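Gamma-glutamyltranspeptidase (Ggt) (Helicobacter pylori 26695, PDB 5BPK) probably hydrolyses the gamma-glutamyl bond of glutathione and related compounds or transfers the gamma-glutamyl group to acceptors, as an Ntn-hydrolase. Local coordinates at residues Y18-S26 / L36-F44; H125-E136 / Y153-M161. All coordinates share one frame; numbering follows the deposited sequence.

Contact 1: Y18-S26 / L36-F44. With 4UD ((2S)-amino[(5S)-4,5-dihydro-1,2-oxazol-5-yl]acetic acid), chain O.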
loop_
_atom_site.group_PDB
_atom_site.type_symbol
_atom_site.label_atom_id
_atom_site.label_comp_id
_atom_site.label_asym_id
_atom_site.label_seq_id
_atom_site.Cartn_x
_atom_site.Cartn_y
_atom_site.Cartn_z
ATOM N N TYR B 18 0.372 1.104 -4.231
ATOM C CA TYR B 18 -0.729 0.662 -5.086
ATOM C C TYR B 18 -0.737 -0.853 -5.228
ATOM O O TYR B 18 0.206 -1.540 -4.788
ATOM C CB TYR B 18 -0.738 1.439 -6.418
ATOM C CG TYR B 18 0.143 0.931 -7.560
ATOM C CD1 TYR B 18 1.381 0.330 -7.331
ATOM C CD2 TYR B 18 -0.252 1.108 -8.878
ATOM C CE1 TYR B 18 2.167 -0.131 -8.386
ATOM C CE2 TYR B 18 0.530 0.648 -9.943
ATOM C CZ TYR B 18 1.731 0.028 -9.688
ATOM O OH TYR B 18 2.508 -0.441 -10.724
ATOM N N THR B 19 -1.823 -1.389 -5.776
ATOM C CA THR B 19 -2.144 -2.784 -5.505
ATOM C C THR B 19 -3.311 -3.329 -6.304
ATOM O O THR B 19 -4.163 -2.574 -6.765
ATOM C CB THR B 19 -2.485 -2.941 -3.991
ATOM O OG1 THR B 19 -2.478 -4.324 -3.612
ATOM C CG2 THR B 19 -3.832 -2.298 -3.662
ATOM N N ILE B 20 -3.332 -4.654 -6.422
ATOM C CA ILE B 20 -4.519 -5.403 -6.814
ATOM C C ILE B 20 -5.060 -6.254 -5.638
ATOM O O ILE B 20 -5.918 -7.103 -5.822
ATOM C CB ILE B 20 -4.270 -6.238 -8.098
ATOM C CG1 ILE B 20 -2.950 -7.030 -8.040
ATOM C CG2 ILE B 20 -4.329 -5.328 -9.325
ATOM C CD1 ILE B 20 -2.755 -7.957 -9.256
ATOM N N ASN B 21 -4.568 -5.927 -4.439
ATOM C CA ASN B 21 -4.871 -6.541 -3.146
ATOM C C ASN B 21 -4.047 -7.808 -2.891
ATOM O O ASN B 21 -2.872 -7.699 -2.542
ATOM C CB ASN B 21 -6.372 -6.720 -2.880
ATOM C CG ASN B 21 -6.655 -7.096 -1.436
ATOM O OD1 ASN B 21 -5.813 -6.882 -0.566
ATOM N ND2 ASN B 21 -7.827 -7.666 -1.179
ATOM N N ALA B 22 -4.628 -8.997 -3.050
ATOM C CA ALA B 22 -3.856 -10.220 -2.870
ATOM C C ALA B 22 -2.768 -10.336 -3.940
ATOM O O ALA B 22 -2.738 -9.586 -4.902
ATOM C CB ALA B 22 -4.764 -11.448 -2.906
ATOM N N SER B 23 -1.854 -11.271 -3.733
ATOM C CA SER B 23 -0.886 -11.615 -4.746
ATOM C C SER B 23 -1.632 -12.078 -5.999
ATOM O O SER B 23 -2.387 -13.069 -5.965
ATOM C CB SER B 23 0.045 -12.708 -4.239
ATOM O OG SER B 23 1.060 -12.981 -5.183
ATOM N N TYR B 24 -1.418 -11.353 -7.101
ATOM C CA TYR B 24 -2.111 -11.566 -8.385
ATOM C C TYR B 24 -3.612 -11.239 -8.322
ATOM O O TYR B 24 -4.392 -11.671 -9.169
ATOM C CB TYR B 24 -1.844 -12.957 -8.973
ATOM C CG TYR B 24 -0.370 -13.239 -9.161
ATOM C CD1 TYR B 24 0.321 -12.754 -10.272
ATOM C CD2 TYR B 24 0.339 -13.976 -8.227
ATOM C CE1 TYR B 24 1.664 -13.002 -10.442
ATOM C CE2 TYR B 24 1.681 -14.232 -8.392
ATOM C CZ TYR B 24 2.340 -13.741 -9.501
ATOM O OH TYR B 24 3.676 -13.969 -9.666
ATOM N N GLY B 25 -3.991 -10.438 -7.331
ATOM C CA GLY B 25 -5.338 -9.894 -7.236
ATOM C C GLY B 25 -6.360 -11.003 -7.128
ATOM O O GLY B 25 -6.205 -11.939 -6.316
ATOM N N SER B 26 -7.392 -10.902 -7.959
ATOM C CA SER B 26 -8.468 -11.886 -8.000
ATOM C C SER B 26 -8.080 -13.151 -8.759
ATOM O O SER B 26 -8.871 -14.094 -8.832
ATOM C CB SER B 26 -9.690 -11.287 -8.679
ATOM O OG SER B 26 -9.491 -11.191 -10.079
ATOM N N LEU B 36 -4.460 -8.376 -14.845
ATOM C CA LEU B 36 -5.202 -8.992 -13.753
ATOM C C LEU B 36 -6.139 -8.009 -13.064
ATOM O O LEU B 36 -5.786 -6.851 -12.840
ATOM C CB LEU B 36 -4.237 -9.545 -12.706
ATOM C CG LEU B 36 -3.554 -10.860 -13.062
ATOM C CD1 LEU B 36 -2.267 -11.045 -12.277
ATOM C CD2 LEU B 36 -4.501 -12.044 -12.860
ATOM N N LEU B 37 -7.329 -8.491 -12.730
ATOM C CA LEU B 37 -8.273 -7.741 -11.895
ATOM C C LEU B 37 -7.879 -7.780 -10.419
ATOM O O LEU B 37 -7.379 -8.789 -9.906
ATOM C CB LEU B 37 -9.676 -8.333 -12.035
ATOM C CG LEU B 37 -10.314 -8.092 -13.392
ATOM C CD1 LEU B 37 -11.436 -9.094 -13.593
ATOM C CD2 LEU B 37 -10.799 -6.635 -13.533
ATOM N N ASN B 38 -8.133 -6.674 -9.740
ATOM C CA ASN B 38 -8.012 -6.608 -8.290
ATOM C C ASN B 38 -9.053 -7.468 -7.594
ATOM O O ASN B 38 -10.092 -7.790 -8.179
ATOM C CB ASN B 38 -8.148 -5.160 -7.818
ATOM C CG ASN B 38 -9.545 -4.608 -8.032
ATOM O OD1 ASN B 38 -10.426 -4.792 -7.186
ATOM N ND2 ASN B 38 -9.767 -3.954 -9.180
ATOM N N ASN B 39 -8.768 -7.850 -6.348
ATOM C CA ASN B 39 -9.824 -8.326 -5.444
ATOM C C ASN B 39 -9.999 -7.353 -4.274
ATOM O O ASN B 39 -10.102 -7.742 -3.101
ATOM C CB ASN B 39 -9.658 -9.810 -5.038
ATOM C CG ASN B 39 -8.361 -10.122 -4.294
ATOM O OD1 ASN B 39 -7.459 -9.302 -4.189
ATOM N ND2 ASN B 39 -8.269 -11.352 -3.793
ATOM N N GLU B 40 -10.053 -6.067 -4.620
ATOM C CA GLU B 40 -10.163 -5.017 -3.611
ATOM C C GLU B 40 -11.511 -5.016 -2.888
ATOM O O GLU B 40 -11.638 -4.401 -1.826
ATOM C CB GLU B 40 -9.902 -3.629 -4.215
ATOM C CG GLU B 40 -8.970 -2.751 -3.397
ATOM C CD GLU B 40 -7.522 -3.222 -3.484
ATOM O OE1 GLU B 40 -6.965 -3.286 -4.618
ATOM O OE2 GLU B 40 -6.948 -3.534 -2.426
ATOM N N MET B 41 -12.521 -5.691 -3.432
ATOM C CA MET B 41 -13.813 -5.748 -2.722
ATOM C C MET B 41 -13.712 -6.416 -1.355
ATOM O O MET B 41 -14.515 -6.121 -0.483
ATOM C CB MET B 41 -14.905 -6.413 -3.568
ATOM C CG MET B 41 -15.219 -5.659 -4.865
ATOM S SD MET B 41 -15.957 -4.012 -4.637
ATOM C CE MET B 41 -17.639 -4.456 -4.166
ATOM N N ASP B 42 -12.726 -7.293 -1.157
ATOM C CA ASP B 42 -12.496 -7.916 0.164
ATOM C C ASP B 42 -12.000 -6.933 1.247
ATOM O O ASP B 42 -11.911 -7.289 2.422
ATOM C CB ASP B 42 -11.511 -9.092 0.060
ATOM C CG ASP B 42 -11.469 -9.932 1.333
ATOM O OD1 ASP B 42 -12.494 -10.587 1.640
ATOM O OD2 ASP B 42 -10.424 -9.921 2.034
ATOM N N ASP B 43 -11.618 -5.724 0.856
ATOM C CA ASP B 43 -11.271 -4.706 1.842
ATOM C C ASP B 43 -12.496 -4.023 2.445
ATOM O O ASP B 43 -12.357 -3.297 3.423
ATOM C CB ASP B 43 -10.313 -3.674 1.259
ATOM C CG ASP B 43 -8.865 -4.143 1.257
ATOM O OD1 ASP B 43 -8.554 -5.239 1.771
ATOM O OD2 ASP B 43 -8.029 -3.390 0.726
ATOM N N PHE B 44 -13.676 -4.237 1.868
ATOM C CA PHE B 44 -14.940 -3.894 2.552
ATOM C C PHE B 44 -15.210 -4.892 3.668
ATOM O O PHE B 44 -14.722 -6.026 3.644
ATOM C CB PHE B 44 -16.142 -3.941 1.605
ATOM C CG PHE B 44 -16.253 -2.761 0.673
ATOM C CD1 PHE B 44 -16.576 -1.503 1.165
ATOM C CD2 PHE B 44 -16.065 -2.913 -0.700
ATOM C CE1 PHE B 44 -16.702 -0.413 0.319
ATOM C CE2 PHE B 44 -16.200 -1.830 -1.555
ATOM C CZ PHE B 44 -16.511 -0.574 -1.043
HETATM C C3 4UD O . -1.213 -4.483 0.043
HETATM C C4 4UD O . -3.212 -3.582 0.389
HETATM C C5 4UD O . -2.633 -4.849 -0.212
HETATM C C6 4UD O . -4.623 -3.713 0.981
HETATM C C8 4UD O . -5.031 -2.327 1.430
HETATM O O9 4UD O . -5.475 -1.524 0.646
HETATM O O10 4UD O . -4.895 -1.961 2.726
HETATM N N7 4UD O . -5.575 -4.165 -0.042
HETATM O O2 4UD O . -2.333 -3.224 1.453
HETATM N N1 4UD O . -1.141 -3.586 0.970
HETATM O O HOH W 1 -8.510 -7.971 1.561
#
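Asn21 and Asn39 each bond through the side-chain amide to the backbone of the opposite segment, the two side chains crossing at about a right angle with amide planes 54° apart. Asn21 ND2 donates to Asn39 O at 3.0 Å, keeping that oxygen close to its own amide plane but meeting the carbonyl from above its plane; Asp42 N takes the same oxygen from the opposite face. In return Asn39 OD1 receives Ala22 N at 3.1 Å, in the carbonyl plane and on a lone pair, while Asn39 ND2 bonds to Glu128 O of the other Ggt chain. The main chain adds Asn39 N to Ile20 O (3.0 Å), and Ser26 N and OG both reach Leu37 O from one face.

With CG anti to the backbone N (chi1 -169°), Asn21 sends OD1 to the inhibitor amine, 2.8 Å from 4UD N7; Tyr54 OH also bonds to OD1. Asp43 OD2 grips N7 at 2.7 Å and Glu40 OE2 adds a weak bond, both carboxylates also paired with Arg103 of the other chain. A water links Asn21 ND2 to Asp42 OD2 and Asp43 OD1.

Farther out, Leu36 CD1 meets the Tyr24 ring at its edge, 3.7 Å from Tyr24 CD1. A type II turn, Ala22 to Gly25, folds the first segment back. Asn21, Glu40 and Asp43 line the amine end of the 4UD pocket, consistent with the gamma-glutamyl site of this Ntn-hydrolase family.

Contact 2: H125-E136 / Y153-M161. With EDO (1,2-ethanediol), chain C; EDO (1,2-ethanediol), chain R.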
loop_
_atom_site.group_PDB
_atom_site.type_symbol
_atom_site.label_atom_id
_atom_site.label_comp_id
_atom_site.label_asym_id
_atom_site.label_seq_id
_atom_site.Cartn_x
_atom_site.Cartn_y
_atom_site.Cartn_z
ATOM N N HIS B 125 4.266 -6.308 15.689
ATOM C CA HIS B 125 2.941 -5.911 15.236
ATOM C C HIS B 125 1.873 -6.339 16.231
ATOM O O HIS B 125 1.882 -7.465 16.717
ATOM C CB HIS B 125 2.701 -6.530 13.851
ATOM C CG HIS B 125 1.324 -6.333 13.302
ATOM N ND1 HIS B 125 0.879 -5.127 12.808
ATOM C CD2 HIS B 125 0.300 -7.209 13.141
ATOM C CE1 HIS B 125 -0.362 -5.264 12.377
ATOM N NE2 HIS B 125 -0.735 -6.520 12.557
ATOM N N MET B 126 0.957 -5.418 16.501
ATOM C CA MET B 126 -0.249 -5.667 17.278
ATOM C C MET B 126 -1.409 -5.015 16.535
ATOM O O MET B 126 -1.353 -3.832 16.238
ATOM C CB MET B 126 -0.076 -5.082 18.687
ATOM C CG MET B 126 -1.344 -4.846 19.498
ATOM S SD MET B 126 -2.338 -6.296 19.842
ATOM C CE MET B 126 -1.325 -7.136 21.083
ATOM N N GLN B 127 -2.436 -5.805 16.219
ATOM C CA GLN B 127 -3.631 -5.291 15.528
ATOM C C GLN B 127 -4.932 -5.561 16.282
ATOM O O GLN B 127 -6.015 -5.545 15.681
ATOM C CB GLN B 127 -3.720 -5.820 14.086
ATOM C CG GLN B 127 -3.850 -7.304 13.936
ATOM C CD GLN B 127 -4.053 -7.716 12.480
ATOM O OE1 GLN B 127 -3.182 -7.505 11.627
ATOM N NE2 GLN B 127 -5.212 -8.301 12.187
ATOM N N TRP B 128 -4.814 -5.766 17.596
ATOM C CA TRP B 128 -5.949 -5.871 18.530
ATOM C C TRP B 128 -6.662 -7.226 18.396
ATOM O O TRP B 128 -6.723 -7.987 19.367
ATOM C CB TRP B 128 -6.866 -4.638 18.393
ATOM C CG TRP B 128 -8.267 -4.733 18.930
ATOM C CD1 TRP B 128 -8.655 -4.739 20.236
ATOM C CD2 TRP B 128 -9.456 -4.798 18.154
ATOM N NE1 TRP B 128 -10.032 -4.803 20.316
ATOM C CE2 TRP B 128 -10.543 -4.855 19.048
ATOM C CE3 TRP B 128 -9.711 -4.824 16.777
ATOM C CZ2 TRP B 128 -11.866 -4.928 18.609
ATOM C CZ3 TRP B 128 -11.026 -4.902 16.345
ATOM C CH2 TRP B 128 -12.081 -4.950 17.259
ATOM N N LEU B 129 -7.167 -7.541 17.207
ATOM C CA LEU B 129 -7.629 -8.892 16.894
ATOM C C LEU B 129 -6.866 -9.373 15.660
ATOM O O LEU B 129 -6.882 -8.700 14.638
ATOM C CB LEU B 129 -9.140 -8.924 16.615
ATOM C CG LEU B 129 -10.087 -8.647 17.776
ATOM C CD1 LEU B 129 -11.540 -8.678 17.293
ATOM C CD2 LEU B 129 -9.860 -9.638 18.924
ATOM N N PRO B 130 -6.166 -10.521 15.760
ATOM C CA PRO B 130 -6.004 -11.343 16.943
ATOM C C PRO B 130 -5.220 -10.623 18.031
ATOM O O PRO B 130 -4.428 -9.715 17.739
ATOM C CB PRO B 130 -5.220 -12.560 16.433
ATOM C CG PRO B 130 -4.541 -12.108 15.220
ATOM C CD PRO B 130 -5.385 -11.027 14.621
ATOM N N ASP B 131 -5.464 -11.025 19.274
ATOM C CA ASP B 131 -4.804 -10.424 20.426
ATOM C C ASP B 131 -3.479 -11.149 20.640
ATOM O O ASP B 131 -3.357 -12.077 21.450
ATOM C CB ASP B 131 -5.717 -10.462 21.663
ATOM C CG ASP B 131 -5.123 -9.746 22.859
ATOM O OD1 ASP B 131 -3.945 -9.315 22.800
ATOM O OD2 ASP B 131 -5.835 -9.608 23.875
ATOM N N GLU B 132 -2.496 -10.701 19.874
ATOM C CA GLU B 132 -1.165 -11.316 19.851
ATOM C C GLU B 132 -0.127 -10.257 19.504
ATOM O O GLU B 132 -0.424 -9.288 18.803
ATOM C CB GLU B 132 -1.112 -12.454 18.827
ATOM C CG GLU B 132 -1.177 -12.012 17.367
ATOM C CD GLU B 132 -1.265 -13.157 16.366
ATOM O OE1 GLU B 132 -1.652 -14.296 16.745
ATOM O OE2 GLU B 132 -0.963 -12.901 15.170
ATOM N N LEU B 133 1.089 -10.445 20.004
ATOM C CA LEU B 133 2.213 -9.602 19.592
ATOM C C LEU B 133 3.001 -10.405 18.568
ATOM O O LEU B 133 3.696 -11.369 18.906
ATOM C CB LEU B 133 3.089 -9.189 20.787
ATOM C CG LEU B 133 4.238 -8.202 20.483
ATOM C CD1 LEU B 133 3.701 -6.840 19.983
ATOM C CD2 LEU B 133 5.068 -8.018 21.757
ATOM N N ARG B 134 2.859 -10.016 17.309
ATOM C CA ARG B 134 3.510 -10.694 16.206
ATOM C C ARG B 134 4.934 -10.170 16.064
ATOM O O ARG B 134 5.154 -8.955 16.045
ATOM C CB ARG B 134 2.707 -10.461 14.922
ATOM C CG ARG B 134 3.398 -10.884 13.656
ATOM C CD ARG B 134 2.516 -10.742 12.457
ATOM N NE ARG B 134 3.206 -11.236 11.269
ATOM C CZ ARG B 134 2.622 -11.565 10.120
ATOM N NH1 ARG B 134 1.307 -11.439 9.972
ATOM N NH2 ARG B 134 3.359 -12.027 9.106
ATOM N N ILE B 135 5.885 -11.098 15.978
ATOM C CA ILE B 135 7.297 -10.773 15.788
ATOM C C ILE B 135 7.886 -11.539 14.596
ATOM O O ILE B 135 7.235 -12.432 14.030
ATOM C CB ILE B 135 8.107 -11.033 17.093
ATOM C CG1 ILE B 135 8.165 -12.524 17.440
ATOM C CG2 ILE B 135 7.492 -10.251 18.236
ATOM C CD1 ILE B 135 9.276 -12.877 18.387
ATOM N N GLU B 136 9.127 -11.202 14.249
ATOM C CA GLU B 136 9.872 -11.861 13.170
ATOM C C GLU B 136 10.963 -12.735 13.749
ATOM O O GLU B 136 11.454 -12.487 14.856
ATOM C CB GLU B 136 10.478 -10.820 12.212
ATOM C CG GLU B 136 9.423 -9.933 11.552
ATOM C CD GLU B 136 10.005 -8.839 10.694
ATOM O OE1 GLU B 136 11.008 -8.188 11.113
ATOM O OE2 GLU B 136 9.471 -8.636 9.569
ATOM N N TYR B 153 1.566 -10.291 27.027
ATOM C CA TYR B 153 1.525 -10.489 25.573
ATOM C C TYR B 153 1.605 -11.981 25.232
ATOM O O TYR B 153 2.354 -12.734 25.867
ATOM C CB TYR B 153 2.669 -9.733 24.875
ATOM C CG TYR B 153 2.506 -8.233 24.909
ATOM C CD1 TYR B 153 1.513 -7.615 24.150
ATOM C CD2 TYR B 153 3.329 -7.430 25.692
ATOM C CE1 TYR B 153 1.335 -6.240 24.183
ATOM C CE2 TYR B 153 3.160 -6.031 25.730
ATOM C CZ TYR B 153 2.160 -5.450 24.961
ATOM O OH TYR B 153 1.966 -4.088 24.967
ATOM N N GLN B 154 0.844 -12.390 24.220
ATOM C CA GLN B 154 0.996 -13.697 23.599
ATOM C C GLN B 154 1.850 -13.465 22.366
ATOM O O GLN B 154 1.369 -12.926 21.373
ATOM C CB GLN B 154 -0.363 -14.283 23.196
ATOM C CG GLN B 154 -1.366 -14.393 24.343
ATOM C CD GLN B 154 -0.979 -15.447 25.362
ATOM O OE1 GLN B 154 -0.808 -15.151 26.550
ATOM N NE2 GLN B 154 -0.834 -16.686 24.902
ATOM N N ILE B 155 3.117 -13.854 22.446
ATOM C CA ILE B 155 4.093 -13.555 21.398
ATOM C C ILE B 155 4.098 -14.694 20.397
ATOM O O ILE B 155 4.183 -15.869 20.781
ATOM C CB ILE B 155 5.492 -13.341 21.988
ATOM C CG1 ILE B 155 5.436 -12.213 23.021
ATOM C CG2 ILE B 155 6.513 -13.051 20.856
ATOM C CD1 ILE B 155 6.740 -11.914 23.684
ATOM N N VAL B 156 3.995 -14.343 19.118
ATOM C CA VAL B 156 3.956 -15.317 18.036
ATOM C C VAL B 156 4.941 -14.898 16.942
ATOM O O VAL B 156 4.958 -13.740 16.511
ATOM C CB VAL B 156 2.539 -15.479 17.441
ATOM C CG1 VAL B 156 1.568 -15.929 18.526
ATOM C CG2 VAL B 156 2.035 -14.202 16.806
ATOM N N THR B 157 5.769 -15.845 16.515
ATOM C CA THR B 157 6.718 -15.594 15.443
ATOM C C THR B 157 6.061 -16.019 14.135
ATOM O O THR B 157 5.644 -17.175 13.985
ATOM C CB THR B 157 8.042 -16.358 15.666
ATOM O OG1 THR B 157 8.590 -16.023 16.953
ATOM C CG2 THR B 157 9.040 -16.041 14.550
ATOM N N LYS B 158 5.969 -15.072 13.203
ATOM C CA LYS B 158 5.315 -15.256 11.921
ATOM C C LYS B 158 6.221 -14.753 10.796
ATOM O O LYS B 158 7.277 -14.182 11.058
ATOM C CB LYS B 158 3.960 -14.539 11.915
ATOM C CG LYS B 158 2.894 -15.278 12.710
ATOM C CD LYS B 158 1.541 -14.576 12.657
ATOM C CE LYS B 158 0.430 -15.463 13.199
ATOM N NZ LYS B 158 -0.882 -14.751 13.231
ATOM N N PRO B 159 5.818 -14.972 9.532
ATOM C CA PRO B 159 6.676 -14.537 8.426
ATOM C C PRO B 159 6.995 -13.049 8.454
ATOM O O PRO B 159 6.260 -12.270 9.048
ATOM C CB PRO B 159 5.863 -14.920 7.188
ATOM C CG PRO B 159 5.068 -16.124 7.638
ATOM C CD PRO B 159 4.731 -15.855 9.070
ATOM N N VAL B 160 8.082 -12.659 7.797
ATOM C CA VAL B 160 8.482 -11.266 7.791
ATOM C C VAL B 160 7.372 -10.372 7.247
ATOM O O VAL B 160 6.614 -10.753 6.340
ATOM C CB VAL B 160 9.833 -11.020 7.044
ATOM C CG1 VAL B 160 10.970 -11.641 7.802
ATOM C CG2 VAL B 160 9.778 -11.482 5.579
ATOM N N MET B 161 7.338 -9.157 7.784
ATOM C CA MET B 161 6.291 -8.196 7.535
ATOM C C MET B 161 6.821 -7.029 6.724
ATOM O O MET B 161 7.737 -6.349 7.164
ATOM C CB MET B 161 5.792 -7.651 8.864
ATOM C CG MET B 161 5.006 -8.630 9.689
ATOM S SD MET B 161 4.459 -7.915 11.239
ATOM C CE MET B 161 5.993 -7.947 12.193
HETATM C C1 EDO C . 10.066 -15.610 6.628
HETATM O O1 EDO C . 9.031 -14.716 6.235
HETATM C C2 EDO C . 10.378 -15.350 8.090
HETATM O O2 EDO C . 11.285 -16.325 8.600
HETATM C C1 EDO R . 11.022 -6.861 16.866
HETATM O O1 EDO R . 10.726 -6.312 18.158
HETATM C C2 EDO R . 10.413 -8.262 16.739
HETATM O O2 EDO R . 10.622 -8.860 15.440
HETATM O O HOH W 2 -1.139 -10.548 23.197
HETATM O O HOH W 3 -2.931 -16.123 15.025
HETATM O O HOH W 4 6.056 -11.413 11.619
#
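Leu133, Arg134 and Ile135 pair with Ile155, Val156 and Thr157 as two short parallel strands, their axes 4.7 Å apart at closest approach. The backbone ladder runs from Leu133 N to Gln154 O, through Val156 N to Leu133 O and Ile135 N to Val156 O, and finishes with Lys158 N on Ile135 O.

Charged side chains extend the join past the strands. Lys158 NZ reaches the syn lone pair of Glu132 OE2 at 2.7 Å, and a water bridges NZ to the other carboxylate oxygen. The Arg134 chain, extended from CG to NE, lays its guanidinium between Lys158 CB over one face and Met161 CG over the opposite one, 3.4 Å and 3.5 Å from NE. Arg134 NH2 donates to Pro159 O at 2.9 Å with the oxygen in the guanidinium plane, and NE also donates to a water that lies within bonding distance of Pro159 O and Ile135 O. Glu136 OE2 uses its anti lone pair for Met161 N (2.8 Å), while OE1 pairs with Arg185, so this carboxylate is gripped through both oxygens.

Apolar contacts line the face bearing Leu133, Ile135 and Ile155: Ile135 CD1 meets Ile155 CG2 at 3.7 Å, and Leu133 CD2 sits over one face of the Tyr153 ring, offset toward its rim. Beyond Arg134, Met161 SD lies 3.4 Å from His125 CB and approaches the imidazole obliquely.

Helix 142-151 links the two strands in a beta-alpha-beta unit and packs Leu148 against Leu133, Tyr153 and Ile155. His125, Arg134 and Met161 instead touch Arg96 of helix 96-109, while Tyr153 OH bonds to His313 of the other Ggt chain.

From Thr1 the chain runs through strands 2-8 and 13-19, and contact 1 closes the loop that follows, bringing 36-44 back against the end of strand 13-19 across nine intervening residues. The chain then passes through strands 77-81 and 84-89 and helices 96-109 and 115-120 before contact 2 opens. There 16 residues, including helix 142-151, separate the two segments. The contacts therefore lie in series, neither nested nor crossed, their centres about 24 Å apart and their nearest atoms about 11 Å. Contact 1 supplies part of the inhibitor pocket; contact 2 joins the two parallel strands of the beta-alpha-beta unit. Tyr54, a partner of contact 1, reaches contact 2 through its carbonyl, which accepts from Gln127 NE2.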